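Local coordinates for protein EmrA (Aquifex aeolicus, PDB 4TKO) that serves as the periplasmic adaptor of a major facilitator superfamily multidrug efflux pump, probably taking part in the export of xenobiotics out of the cell, at residues V15-L20 / L336-G341; Y35-D40 / A231-S236; G45-K50 / D219-A224; A224-V229 / F248-P253. All blocks are in the same frame, centred on the assembly; numbering follows the deposited sequence.

Interaction 1 of 4, residues V15-L20 / L336-G341; sequences VKADEL and LRVGMG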
# COMPACT_ATOMS: atom_id res chain seq x y z
N VAL A 15 0.41 42.10 29.07
CA VAL A 15 -0.33 41.01 28.46
C VAL A 15 0.59 39.79 28.32
O VAL A 15 1.67 39.84 27.69
CB VAL A 15 -0.93 41.44 27.09
CG1 VAL A 15 -1.62 40.29 26.42
CG2 VAL A 15 -1.91 42.58 27.27
N LYS A 16 0.18 38.68 28.92
CA LYS A 16 0.99 37.47 28.90
C LYS A 16 0.22 36.27 28.36
O LYS A 16 -1.00 36.31 28.25
CB LYS A 16 1.53 37.17 30.30
CG LYS A 16 2.34 38.30 30.91
CD LYS A 16 3.35 37.80 31.93
CE LYS A 16 4.45 36.99 31.27
NZ LYS A 16 5.46 36.53 32.26
N ALA A 17 0.95 35.21 28.04
CA ALA A 17 0.35 34.00 27.49
C ALA A 17 0.79 32.76 28.26
O ALA A 17 1.98 32.45 28.32
CB ALA A 17 0.69 33.86 26.02
N ASP A 18 -0.17 32.06 28.86
CA ASP A 18 0.12 30.84 29.60
C ASP A 18 0.61 29.73 28.68
O ASP A 18 1.74 29.26 28.80
CB ASP A 18 -1.11 30.37 30.37
CG ASP A 18 -1.10 30.83 31.82
OD1 ASP A 18 0.00 31.00 32.38
OD2 ASP A 18 -2.20 31.01 32.40
N GLU A 19 -0.24 29.31 27.75
CA GLU A 19 0.08 28.19 26.87
C GLU A 19 0.29 28.58 25.42
O GLU A 19 -0.67 28.84 24.70
CB GLU A 19 -1.02 27.13 26.95
CG GLU A 19 -1.15 26.47 28.31
CD GLU A 19 0.14 25.80 28.75
OE1 GLU A 19 0.91 25.35 27.88
OE2 GLU A 19 0.38 25.72 29.98
N LEU A 20 1.55 28.61 24.99
CA LEU A 20 1.86 28.77 23.57
C LEU A 20 2.47 27.47 23.04
O LEU A 20 2.88 26.60 23.81
CB LEU A 20 2.80 29.95 23.34
CG LEU A 20 4.16 29.97 24.03
CD1 LEU A 20 5.12 28.96 23.40
CD2 LEU A 20 4.75 31.37 23.97
N LEU A 336 -5.18 40.61 20.99
CA LEU A 336 -4.10 40.73 21.96
C LEU A 336 -2.74 40.19 21.46
O LEU A 336 -2.68 39.20 20.74
CB LEU A 336 -4.50 40.02 23.25
CG LEU A 336 -5.85 40.39 23.86
CD1 LEU A 336 -6.22 39.35 24.87
CD2 LEU A 336 -5.80 41.73 24.56
N ARG A 337 -1.66 40.86 21.87
CA ARG A 337 -0.27 40.46 21.60
C ARG A 337 0.52 40.38 22.94
O ARG A 337 0.33 41.23 23.81
CB ARG A 337 0.42 41.47 20.67
CG ARG A 337 0.21 41.33 19.15
CD ARG A 337 -1.15 40.81 18.84
NE ARG A 337 -1.46 40.88 17.41
CZ ARG A 337 -2.59 40.42 16.87
NH1 ARG A 337 -3.52 39.87 17.64
NH2 ARG A 337 -2.79 40.52 15.56
N VAL A 338 1.39 39.39 23.11
CA VAL A 338 2.21 39.34 24.32
C VAL A 338 3.04 40.61 24.46
O VAL A 338 3.67 41.03 23.50
CB VAL A 338 3.20 38.13 24.33
CG1 VAL A 338 4.24 38.34 25.40
CG2 VAL A 338 2.48 36.82 24.58
N GLY A 339 3.03 41.23 25.64
CA GLY A 339 3.86 42.39 25.87
C GLY A 339 3.15 43.73 25.89
O GLY A 339 3.73 44.77 26.25
N MET A 340 1.88 43.72 25.50
CA MET A 340 1.10 44.94 25.46
C MET A 340 0.91 45.52 26.86
O MET A 340 0.68 44.79 27.82
CB MET A 340 -0.26 44.69 24.81
CG MET A 340 -0.25 44.76 23.29
SD MET A 340 -1.88 44.54 22.57
CE MET A 340 -2.63 43.42 23.76
N GLY A 341 1.01 46.84 26.96
CA GLY A 341 0.77 47.54 28.20
C GLY A 341 -0.45 48.44 28.15
O GLY A 341 -1.20 48.46 27.17
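Val-15 and Met-340 lie side by side with their side chains pointing the same way, the branch CG2 of Val-15 resting 3.6 Å from CB of Met-340. The methionine chain bends at its last torsion and brings CE to the same valine methyl, 3.7 Å from CG2, so the side chain touches Val-15 CG2 at both its base and its tip. The other branch of Val-15, CG1, is anti to its own backbone N (chi1 176°) and lies against the carbonyl O of Arg-337. Two residues on, Ala-17 points its small methyl at the same loop, where CB meets CG2 of Val-338 at 3.7 Å. Leu-280 of strand 275-280 touches both Val-15 and Met-340 and extends this apolar patch.

The backbone fixes the side chains in this register. Val-15 N donates to Met-340 O at 3.0 Å, and Gly-339 N donates to a lone pair of Val-15 O at 2.8 Å. Lys-16 points away, and its side chain touches Tyr-257 and Glu-259 of strand 256-263. Gly-339 suits its place because its positive phi (105°) is one that glycine adopts readily. The arrangement is that of a type II beta turn, Arg-337 to Met-340, docked on strand 7-24 just before strand 342-347 joins the same antiparallel sheet.

Interaction 2 of 4, residues Y35-D40 / A231-S236; sequences YKDLGD and AKRFIS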
# COMPACT_ATOMS: atom_id res chain seq x y z
N TYR A 35 5.28 33.58 5.12
CA TYR A 35 3.99 34.17 4.81
C TYR A 35 3.38 34.94 5.97
O TYR A 35 2.46 35.73 5.78
CB TYR A 35 3.03 33.07 4.36
CG TYR A 35 3.52 32.31 3.16
CD1 TYR A 35 3.97 32.99 2.03
CD2 TYR A 35 3.57 30.93 3.15
CE1 TYR A 35 4.44 32.30 0.93
CE2 TYR A 35 4.03 30.23 2.05
CZ TYR A 35 4.46 30.92 0.94
OH TYR A 35 4.93 30.23 -0.16
N LYS A 36 3.88 34.69 7.17
CA LYS A 36 3.29 35.24 8.39
C LYS A 36 4.42 35.79 9.23
O LYS A 36 5.55 35.35 9.09
CB LYS A 36 2.49 34.20 9.18
CG LYS A 36 1.17 33.79 8.53
CD LYS A 36 0.44 35.01 7.99
CE LYS A 36 -1.08 34.81 7.92
NZ LYS A 36 -1.52 34.03 6.73
N ASP A 37 4.12 36.77 10.07
CA ASP A 37 5.17 37.38 10.88
C ASP A 37 4.63 37.55 12.28
O ASP A 37 3.45 37.31 12.54
CB ASP A 37 5.62 38.71 10.28
CG ASP A 37 6.99 39.17 10.80
OD1 ASP A 37 7.48 38.63 11.81
OD2 ASP A 37 7.59 40.08 10.18
N LEU A 38 5.53 37.92 13.19
CA LEU A 38 5.20 38.24 14.57
C LEU A 38 3.96 39.12 14.63
O LEU A 38 3.86 40.10 13.90
CB LEU A 38 6.39 38.95 15.24
CG LEU A 38 6.20 39.49 16.66
CD1 LEU A 38 6.25 38.37 17.68
CD2 LEU A 38 7.26 40.51 16.95
N GLY A 39 3.01 38.76 15.48
CA GLY A 39 1.77 39.51 15.58
C GLY A 39 0.61 39.10 14.67
O GLY A 39 -0.52 39.54 14.89
N ASP A 40 0.85 38.28 13.66
CA ASP A 40 -0.26 37.88 12.78
C ASP A 40 -1.21 36.92 13.46
O ASP A 40 -0.79 36.03 14.20
CB ASP A 40 0.25 37.25 11.49
CG ASP A 40 0.88 38.27 10.56
OD1 ASP A 40 0.63 39.47 10.79
OD2 ASP A 40 1.61 37.87 9.62
N ALA A 231 3.33 34.48 18.13
CA ALA A 231 3.98 35.06 19.29
C ALA A 231 5.46 35.30 19.08
O ALA A 231 6.04 36.19 19.71
CB ALA A 231 3.76 34.15 20.50
N LYS A 232 6.08 34.49 18.21
CA LYS A 232 7.50 34.61 17.89
C LYS A 232 7.77 34.03 16.51
O LYS A 232 7.07 33.12 16.05
CB LYS A 232 8.38 33.90 18.93
CG LYS A 232 8.28 34.49 20.35
CD LYS A 232 9.62 35.01 20.86
CE LYS A 232 9.45 36.02 22.03
NZ LYS A 232 9.19 37.41 21.52
N ARG A 233 8.78 34.57 15.84
CA ARG A 233 9.25 34.00 14.59
C ARG A 233 10.75 33.79 14.64
O ARG A 233 11.52 34.73 14.79
CB ARG A 233 8.90 34.89 13.39
CG ARG A 233 9.58 34.44 12.12
CD ARG A 233 8.93 34.99 10.88
NE ARG A 233 9.27 36.40 10.68
CZ ARG A 233 10.40 36.82 10.14
NH1 ARG A 233 11.30 35.95 9.72
NH2 ARG A 233 10.63 38.13 10.02
N PHE A 234 11.18 32.54 14.51
CA PHE A 234 12.59 32.22 14.71
C PHE A 234 13.34 32.12 13.41
O PHE A 234 14.55 31.94 13.41
CB PHE A 234 12.73 30.91 15.47
CG PHE A 234 12.11 30.93 16.82
CD1 PHE A 234 12.65 31.69 17.83
CD2 PHE A 234 10.99 30.16 17.08
CE1 PHE A 234 12.07 31.70 19.09
CE2 PHE A 234 10.42 30.16 18.34
CZ PHE A 234 10.96 30.92 19.34
N ILE A 235 12.64 32.22 12.29
CA ILE A 235 13.29 31.90 11.02
C ILE A 235 13.24 33.04 10.03
O ILE A 235 12.34 33.88 10.05
CB ILE A 235 12.66 30.66 10.35
CG1 ILE A 235 11.16 30.89 10.16
CG2 ILE A 235 12.91 29.43 11.18
CD1 ILE A 235 10.46 29.89 9.28
N SER A 236 14.23 33.05 9.15
CA SER A 236 14.27 34.03 8.10
C SER A 236 14.43 33.31 6.80
O SER A 236 14.99 32.20 6.75
CB SER A 236 15.44 35.02 8.31
OG SER A 236 15.19 35.85 9.42
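Arg-233 buries the most surface here, followed by Leu-38 and Asp-37, and the arginine and aspartate form a salt bridge. The Arg-233 chain leaves the backbone with CG anti to N and bends at chi3 (76°), which turns NE toward OD1 of Asp-37 at 3.1 Å. The bond is nearly straight (170° at the hydrogen) and lies in the guanidinium plane. It reaches OD1 from above the carboxylate plane, the two flat groups being 70° apart, so this is one N-H bond and not a coplanar two-bond grip. OD1 also accepts the backbone N-H of Leu-38, a second donor that would help hold the carboxylate in place, while NH1 of Arg-233 donates to Ile-235 O, two residues on.

Leu-38, with CG anti to its N, lays CD1 against the backbone of Ala-231, 3.0 Å from Ala-231 O. Asp-40 OD2 accepts from Asp-37 N at 2.8 Å, tying the two ends of the turn together, and glycine takes the positive phi at Gly-39. The result is a type II beta turn, Asp-37 to Asp-40, set against a strand whose Ala-231 and Lys-232 form a classic beta bulge opposite Ala-249, within the barrel-sandwich hybrid region.

Interaction 3 of 4, residues G45-K50 / D219-A224; sequences GEALAK and DTVLIA
The flat groups that meet here are peptides; neither segment has an aromatic ring. Ala-224 O is met in its carbonyl plane, on a lone pair, by Gly-45 N, whereas Ala-49 O is approached by Leu-222 N from above its plane. The carboxylate of Glu-46 turns off the strand pair, OE2 to Lys-36 in a salt bridge and OE1 to the backbone N of Lys-43. These peptides build an antiparallel strand pair of the barrel-sandwich hybrid, or lipoyl-like, domain, 47-50 against 221-223, joining the two ends of the long helical hairpin that lies between them in sequence.

One face of the pair carries Ala-47, Lys-50, Val-221 and Ile-223. There CB of Ala-47 packs on CG1 of Val-221 at 3.7 Å, and the aliphatic stem of Lys-50 crosses Val-221 obliquely. Leu-222 and Ala-49 lie on the buried face, which Phe-248 covers. Leu-48 reaches toward Ala-224, CD2 to CB 4.1 Å. Ala-224 N donates to Glu-46 O at 2.8 Å. The straightest of the cross-segment bonds joins Leu-48 N to Leu-222 O at 2.8 Å, the donor sitting nearly along the C=O axis (176°).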
# COMPACT_ATOMS: atom_id res chain seq x y z
N GLY A 45 -4.83 25.91 9.33
CA GLY A 45 -4.69 25.48 7.95
C GLY A 45 -3.86 26.42 7.11
O GLY A 45 -3.34 26.02 6.07
N GLU A 46 -3.75 27.68 7.53
CA GLU A 46 -2.96 28.66 6.80
C GLU A 46 -1.50 28.26 6.71
O GLU A 46 -0.95 27.66 7.65
CB GLU A 46 -3.05 30.04 7.46
CG GLU A 46 -4.42 30.69 7.44
CD GLU A 46 -4.36 32.20 7.65
OE1 GLU A 46 -5.09 32.70 8.53
OE2 GLU A 46 -3.58 32.89 6.95
N ALA A 47 -0.87 28.59 5.59
CA ALA A 47 0.58 28.43 5.46
C ALA A 47 1.28 29.56 6.18
O ALA A 47 0.87 30.72 6.07
CB ALA A 47 1.01 28.38 4.02
N LEU A 48 2.32 29.22 6.92
CA LEU A 48 3.09 30.21 7.65
C LEU A 48 4.40 30.42 6.96
O LEU A 48 4.91 31.54 6.93
CB LEU A 48 3.32 29.77 9.10
CG LEU A 48 2.07 29.29 9.85
CD1 LEU A 48 2.45 28.74 11.20
CD2 LEU A 48 1.05 30.41 10.01
N ALA A 49 4.95 29.35 6.39
CA ALA A 49 6.26 29.41 5.76
C ALA A 49 6.48 28.22 4.86
O ALA A 49 5.71 27.27 4.90
CB ALA A 49 7.32 29.49 6.79
N LYS A 50 7.55 28.24 4.08
CA LYS A 50 7.73 27.19 3.09
C LYS A 50 9.20 26.90 2.85
O LYS A 50 10.03 27.81 2.84
CB LYS A 50 7.03 27.59 1.79
CG LYS A 50 7.32 26.72 0.59
CD LYS A 50 7.46 27.59 -0.66
CE LYS A 50 6.80 26.93 -1.87
NZ LYS A 50 5.31 26.96 -1.77
N ASP A 219 5.25 18.18 3.43
CA ASP A 219 5.69 18.71 4.71
C ASP A 219 6.62 19.92 4.59
O ASP A 219 7.08 20.46 5.62
CB ASP A 219 6.41 17.62 5.53
CG ASP A 219 5.45 16.59 6.10
OD1 ASP A 219 4.29 16.97 6.43
OD2 ASP A 219 5.87 15.41 6.21
N THR A 220 6.90 20.33 3.36
CA THR A 220 7.78 21.48 3.18
C THR A 220 6.98 22.76 3.37
O THR A 220 7.56 23.84 3.49
CB THR A 220 8.47 21.49 1.81
OG1 THR A 220 7.48 21.41 0.77
CG2 THR A 220 9.43 20.32 1.68
N VAL A 221 5.66 22.65 3.42
CA VAL A 221 4.87 23.81 3.80
C VAL A 221 4.39 23.70 5.24
O VAL A 221 3.62 22.82 5.59
CB VAL A 221 3.66 24.03 2.88
CG1 VAL A 221 2.90 25.27 3.33
CG2 VAL A 221 4.11 24.19 1.43
N LEU A 222 4.87 24.61 6.06
CA LEU A 222 4.44 24.71 7.45
C LEU A 222 3.04 25.32 7.60
O LEU A 222 2.86 26.52 7.43
CB LEU A 222 5.45 25.56 8.22
CG LEU A 222 5.17 25.78 9.69
CD1 LEU A 222 4.87 24.46 10.39
CD2 LEU A 222 6.34 26.47 10.33
N ILE A 223 2.04 24.50 7.92
CA ILE A 223 0.69 25.05 8.08
C ILE A 223 0.31 25.08 9.54
O ILE A 223 0.85 24.31 10.34
CB ILE A 223 -0.38 24.26 7.28
CG1 ILE A 223 -0.72 22.94 7.96
CG2 ILE A 223 0.09 24.01 5.86
CD1 ILE A 223 -1.84 22.20 7.27
N ALA A 224 -0.62 25.97 9.90
CA ALA A 224 -0.99 26.19 11.29
C ALA A 224 -1.96 25.12 11.81
O ALA A 224 -2.98 24.85 11.18
CB ALA A 224 -1.59 27.57 11.47

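Interaction 4 of 4, residues A224-V229 / F248-P253; sequences APFDGV and FALVNP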
# COMPACT_ATOMS: atom_id res chain seq x y z
N ALA A 224 -0.62 25.97 9.90
CA ALA A 224 -0.99 26.19 11.29
C ALA A 224 -1.96 25.12 11.81
O ALA A 224 -2.98 24.85 11.18
CB ALA A 224 -1.59 27.57 11.47
N PRO A 225 -1.62 24.51 12.95
CA PRO A 225 -2.36 23.41 13.58
C PRO A 225 -3.64 23.85 14.29
O PRO A 225 -4.52 23.03 14.55
CB PRO A 225 -1.36 22.85 14.60
CG PRO A 225 -0.52 24.05 14.98
CD PRO A 225 -0.40 24.87 13.71
N PHE A 226 -3.72 25.13 14.61
CA PHE A 226 -4.92 25.66 15.23
C PHE A 226 -4.99 27.16 14.97
O PHE A 226 -4.03 27.75 14.46
CB PHE A 226 -4.94 25.33 16.73
CG PHE A 226 -3.73 25.79 17.49
CD1 PHE A 226 -3.62 27.11 17.92
CD2 PHE A 226 -2.70 24.91 17.80
CE1 PHE A 226 -2.50 27.56 18.63
CE2 PHE A 226 -1.58 25.33 18.51
CZ PHE A 226 -1.48 26.66 18.93
N ASP A 227 -6.14 27.78 15.27
CA ASP A 227 -6.27 29.24 15.21
C ASP A 227 -5.44 29.85 16.32
O ASP A 227 -5.42 29.33 17.43
CB ASP A 227 -7.73 29.69 15.36
CG ASP A 227 -8.66 29.00 14.36
OD1 ASP A 227 -8.56 29.31 13.16
OD2 ASP A 227 -9.50 28.17 14.79
N GLY A 228 -4.75 30.96 16.04
CA GLY A 228 -3.90 31.56 17.05
C GLY A 228 -3.13 32.76 16.54
O GLY A 228 -3.31 33.15 15.38
N VAL A 229 -2.30 33.36 17.39
CA VAL A 229 -1.53 34.51 16.94
C VAL A 229 -0.04 34.20 17.04
O VAL A 229 0.41 33.51 17.97
CB VAL A 229 -1.87 35.80 17.74
CG1 VAL A 229 -3.37 35.88 17.92
CG2 VAL A 229 -1.23 35.78 19.08
N PHE A 248 8.00 29.00 14.51
CA PHE A 248 7.17 30.02 15.15
C PHE A 248 6.69 29.56 16.50
O PHE A 248 6.75 28.37 16.83
CB PHE A 248 5.92 30.38 14.31
CG PHE A 248 6.22 30.77 12.90
CD1 PHE A 248 6.50 29.81 11.94
CD2 PHE A 248 6.21 32.10 12.52
CE1 PHE A 248 6.78 30.17 10.64
CE2 PHE A 248 6.48 32.47 11.22
CZ PHE A 248 6.76 31.51 10.28
N ALA A 249 6.21 30.52 17.28
CA ALA A 249 5.39 30.21 18.44
C ALA A 249 3.95 30.69 18.20
O ALA A 249 3.73 31.82 17.77
CB ALA A 249 5.97 30.83 19.67
N LEU A 250 2.98 29.82 18.45
CA LEU A 250 1.58 30.17 18.24
C LEU A 250 0.85 30.19 19.56
O LEU A 250 0.96 29.26 20.35
CB LEU A 250 0.91 29.19 17.30
CG LEU A 250 -0.21 29.80 16.47
CD1 LEU A 250 0.34 30.94 15.65
CD2 LEU A 250 -0.81 28.75 15.57
N VAL A 251 0.10 31.26 19.79
CA VAL A 251 -0.64 31.42 21.03
C VAL A 251 -2.13 31.18 20.79
O VAL A 251 -2.73 31.73 19.87
CB VAL A 251 -0.43 32.82 21.63
CG1 VAL A 251 -1.39 33.08 22.81
CG2 VAL A 251 1.01 32.99 22.05
N ASN A 252 -2.70 30.33 21.62
CA ASN A 252 -4.13 30.12 21.60
C ASN A 252 -4.75 31.31 22.32
O ASN A 252 -4.48 31.56 23.49
CB ASN A 252 -4.48 28.80 22.28
CG ASN A 252 -5.93 28.71 22.69
OD1 ASN A 252 -6.77 29.49 22.25
ND2 ASN A 252 -6.22 27.75 23.55
N PRO A 253 -5.58 32.06 21.61
CA PRO A 253 -6.07 33.33 22.15
C PRO A 253 -6.76 33.19 23.51
O PRO A 253 -6.74 34.12 24.31
CB PRO A 253 -7.04 33.81 21.08
CG PRO A 253 -6.54 33.18 19.82
CD PRO A 253 -6.02 31.83 20.23
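Ala-224 opens the first segment with a small methyl, CB, 4.3 Å from CD2 of Leu-250. Pro-225 follows, sets its ring carbon CD against the same methyl, and also touches Leu-23 of strand 7-24. Phe-226 then reaches toward Leu-250, tip to tip. Its CG stands in the crowded position between backbone N and carbonyl carbon (chi1 56°), which swings the ring over the leucine; CD2 of Leu-250 lies over one face in a CH-pi contact, 4.1 Å from the ring centroid and offset toward the rim, while Leu-250 O approaches the ring edge in plane. A branched leucine suits this spot because its second methyl, CD1, packs instead against the carbonyl group of Val-229.

Asp-227 sends its carboxylate elsewhere, OD1 accepting from Arg-44 N, while its carbonyl O faces CD of Pro-253. Gly-228 is fully extended, and a CB there would point into the partner strand at Val-251 O, so glycine allows close approach. Val-229 completes the pairing: its N donates to a lone pair of Val-251 O at 3.0 Å, and its O accepts from Val-251 N at 2.9 Å. Their side chains lie side by side, CG2 of Val-229 4.0 Å from CB of Val-251. This is an antiparallel hydrogen-bonded beta pair, joining strands 228-233 and 246-251 in the barrel-sandwich hybrid fold common to membrane fusion proteins.

How the interactions relate
Three contacts, interactions 3, 4 and 1, follow one another from the base of the helical hairpin to the beta-barrel end of the molecule. Interaction 3 lies nearest the hairpin and interaction 1 farthest from it, their centres about 23 Å apart with no touch. Interaction 4 bridges them: it shares Ala-224 with interaction 3, and separately its Phe-248 packs on Leu-48, Ala-49 and Leu-222, while its Val-251 meets Ala-17 and Leu-20 of interaction 1. Interaction 2 flanks this line, using the same strand 228-233 as interaction 4 and joined to interaction 3 by a probable hydrogen bond between Tyr-35 N and Leu-48 O, 2.8 Å. A bound magnesium ion lies about 12 Å from the side chain of Met-340 in interaction 1.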